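Local structure of isomerase/lactonizing enzyme (1RVK) at residues Pro59-Glu63 with Lys64-Lys68. The protein is of unknown function but belongs to the enolase superfamily, binds a magnesium ion, and probably acts on carboxylate substrates as its racemase and lactonizing relatives do. Residues are numbered along the deposited sequence; the frame is centred on the assembly and turned at random.
Sequences PHVIE and KFVKK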
ATOM      1  N   PRO A  59      15.413   7.942  16.353  1.00 15.41           N
ATOM      2  CA  PRO A  59      15.638   9.153  17.147  1.00 15.06           C
ATOM      3  C   PRO A  59      15.984  10.421  16.372  1.00 14.97           C
ATOM      4  O   PRO A  59      15.438  11.490  16.655  1.00 16.26           O
ATOM      5  CB  PRO A  59      16.746   8.730  18.101  1.00 16.43           C
ATOM      6  CG  PRO A  59      16.397   7.287  18.361  1.00 16.35           C
ATOM      7  CD  PRO A  59      16.099   6.785  16.960  1.00 14.77           C
ATOM      8  N   HIS A  60      16.887  10.316  15.402  1.00 14.11           N
ATOM      9  CA  HIS A  60      17.270  11.494  14.633  1.00 16.08           C
ATOM     10  C   HIS A  60      16.070  12.227  14.046  1.00 15.58           C
ATOM     11  O   HIS A  60      15.984  13.453  14.123  1.00 14.58           O
ATOM     12  CB  HIS A  60      18.234  11.124  13.502  1.00 18.92           C
ATOM     13  CG  HIS A  60      18.581  12.277  12.611  1.00 19.08           C
ATOM     14  ND1 HIS A  60      17.953  12.503  11.405  1.00 20.25           N
ATOM     15  CD2 HIS A  60      19.450  13.302  12.780  1.00 18.90           C
ATOM     16  CE1 HIS A  60      18.420  13.617  10.870  1.00 17.43           C
ATOM     17  NE2 HIS A  60      19.329  14.122  11.684  1.00 20.43           N
ATOM     18  N   VAL A  61      15.148  11.472  13.463  1.00 14.81           N
ATOM     19  CA  VAL A  61      13.963  12.048  12.842  1.00 15.31           C
ATOM     20  C   VAL A  61      12.956  12.546  13.870  1.00 15.86           C
ATOM     21  O   VAL A  61      12.350  13.604  13.697  1.00 14.42           O
ATOM     22  CB  VAL A  61      13.277  11.016  11.917  1.00 16.55           C
ATOM     23  CG1 VAL A  61      12.051  11.627  11.267  1.00 20.72           C
ATOM     24  CG2 VAL A  61      14.260  10.550  10.853  1.00 19.57           C
ATOM     25  N   ILE A  62      12.785  11.784  14.943  1.00 15.60           N
ATOM     26  CA  ILE A  62      11.846  12.157  15.994  1.00 16.89           C
ATOM     27  C   ILE A  62      12.275  13.435  16.711  1.00 18.46           C
ATOM     28  O   ILE A  62      11.481  14.355  16.892  1.00 16.13           O
ATOM     29  CB  ILE A  62      11.709  11.025  17.047  1.00 17.07           C
ATOM     30  CG1 ILE A  62      11.140   9.765  16.391  1.00 16.90           C
ATOM     31  CG2 ILE A  62      10.834  11.490  18.207  1.00 18.10           C
ATOM     32  CD1 ILE A  62       9.760   9.945  15.780  1.00 18.18           C
ATOM     33  N   GLU A  63      13.539  13.495  17.106  1.00 19.24           N
ATOM     34  CA  GLU A  63      14.036  14.653  17.835  1.00 24.32           C
ATOM     35  C   GLU A  63      14.199  15.909  16.993  1.00 23.63           C
ATOM     36  O   GLU A  63      13.816  17.003  17.414  1.00 24.55           O
ATOM     37  CB  GLU A  63      15.367  14.306  18.504  1.00 29.08           C
ATOM     38  CG  GLU A  63      15.271  13.118  19.451  1.00 38.31           C
ATOM     39  CD  GLU A  63      14.359  13.384  20.637  1.00 42.97           C
ATOM     40  OE1 GLU A  63      13.917  12.408  21.275  1.00 46.24           O
ATOM     41  OE2 GLU A  63      14.093  14.567  20.936  1.00 45.87           O
ATOM     42  N   LYS A  64      14.753  15.753  15.799  1.00 23.00           N
ATOM     43  CA  LYS A  64      14.993  16.898  14.933  1.00 22.20           C
ATOM     44  C   LYS A  64      13.765  17.444  14.212  1.00 20.37           C
ATOM     45  O   LYS A  64      13.690  18.643  13.945  1.00 19.13           O
ATOM     46  CB  LYS A  64      16.079  16.551  13.907  1.00 26.17           C
ATOM     47  CG  LYS A  64      16.542  17.733  13.071  1.00 31.52           C
ATOM     48  CD  LYS A  64      17.670  17.340  12.130  1.00 36.70           C
ATOM     49  CE  LYS A  64      18.172  18.537  11.339  1.00 40.03           C
ATOM     50  NZ  LYS A  64      19.292  18.167  10.429  1.00 42.51           N
ATOM     51  N   PHE A  65      12.792  16.583  13.917  1.00 17.65           N
ATOM     52  CA  PHE A  65      11.612  17.029  13.186  1.00 16.10           C
ATOM     53  C   PHE A  65      10.241  16.837  13.829  1.00 14.87           C
ATOM     54  O   PHE A  65       9.524  17.805  14.067  1.00 14.42           O
ATOM     55  CB  PHE A  65      11.579  16.356  11.807  1.00 14.89           C
ATOM     56  CG  PHE A  65      12.857  16.497  11.032  1.00 15.59           C
ATOM     57  CD1 PHE A  65      13.220  17.721  10.476  1.00 16.33           C
ATOM     58  CD2 PHE A  65      13.709  15.409  10.872  1.00 15.49           C
ATOM     59  CE1 PHE A  65      14.418  17.858   9.771  1.00 15.88           C
ATOM     60  CE2 PHE A  65      14.910  15.536  10.168  1.00 17.12           C
ATOM     61  CZ  PHE A  65      15.263  16.766   9.618  1.00 15.99           C
ATOM     62  N   VAL A  66       9.872  15.589  14.100  1.00 13.21           N
ATOM     63  CA  VAL A  66       8.547  15.291  14.636  1.00 12.37           C
ATOM     64  C   VAL A  66       8.156  15.955  15.951  1.00 14.24           C
ATOM     65  O   VAL A  66       7.089  16.561  16.038  1.00 13.52           O
ATOM     66  CB  VAL A  66       8.330  13.770  14.747  1.00 13.63           C
ATOM     67  CG1 VAL A  66       6.896  13.475  15.181  1.00 12.70           C
ATOM     68  CG2 VAL A  66       8.610  13.114  13.397  1.00 14.16           C
ATOM     69  N   LYS A  67       8.994  15.854  16.977  1.00 14.35           N
ATOM     70  CA  LYS A  67       8.650  16.476  18.251  1.00 16.09           C
ATOM     71  C   LYS A  67       8.529  17.991  18.149  1.00 15.58           C
ATOM     72  O   LYS A  67       7.631  18.585  18.739  1.00 15.74           O
ATOM     73  CB  LYS A  67       9.681  16.114  19.323  1.00 15.59           C
ATOM     74  CG  LYS A  67       9.533  14.695  19.831  1.00 17.64           C
ATOM     75  CD  LYS A  67      10.522  14.395  20.942  1.00 16.85           C
ATOM     76  CE  LYS A  67      10.282  13.010  21.515  1.00 18.60           C
ATOM     77  NZ  LYS A  67      11.260  12.666  22.588  1.00 19.53           N
ATOM     78  N   LYS A  68       9.428  18.613  17.391  1.00 16.22           N
ATOM     79  CA  LYS A  68       9.409  20.063  17.230  1.00 18.35           C
ATOM     80  C   LYS A  68       8.120  20.582  16.604  1.00 18.22           C
ATOM     81  O   LYS A  68       7.715  21.714  16.853  1.00 18.77           O
ATOM     82  CB  LYS A  68      10.597  20.519  16.384  1.00 20.06           C
ATOM     83  CG  LYS A  68      11.947  20.306  17.036  1.00 23.73           C
ATOM     84  CD  LYS A  68      13.045  20.852  16.140  1.00 28.81           C
ATOM     85  CE  LYS A  68      14.415  20.700  16.770  1.00 31.87           C
ATOM     86  NZ  LYS A  68      15.467  21.231  15.858  1.00 36.14           N
TER
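Glu63 and Lys67 join in an i to i+4 salt bridge on helix 59-70 of the enolase-type N-terminal domain, across a wider pi-type turn at 64-66, a worked example of how one such turn shifts a helix's bonding while side chains still bridge it. Followed outward, Lys67 CB and CG lie 3.5 Å from Ile62 O, the carbonyl that takes the Lys67 N-H in a nearly straight bond of 174°. Lys67 CG and CE pass along Ile62 CG2, Lys67 CE at 3.7 Å, while Lys67 CD runs beside the carboxylate, 3.6 Å from Glu63 OE2. The extended chain leaves Lys67 NZ 3.0 Å from Glu63 OE1, on the syn side and 27° out of the carboxylate plane; a bend at chi2 (-64°) in Glu63 sets its carboxylate alongside the lysine.

The pi-type turn shows in the backbone: Val61 O accepts the N-H groups of Phe65 and Val66, Val66 N at 3.2 Å, after which Lys67 N reaches back five residues to Ile62 O. On the buried side Ile62 CD1 touches Val66 CG2 at 4.1 Å; Ile62 packs on Val8 of strand 3-15, Val66 on Val6 there and on Thr100 and Val104 of helix 98-116. Phe65 presses on Trp88 of helix 78-89, and Lys64 CG lies over the centre of the Phe65 ring, 3.8 Å above its plane. Lys64 CD comes 3.6 Å from His60 NE2.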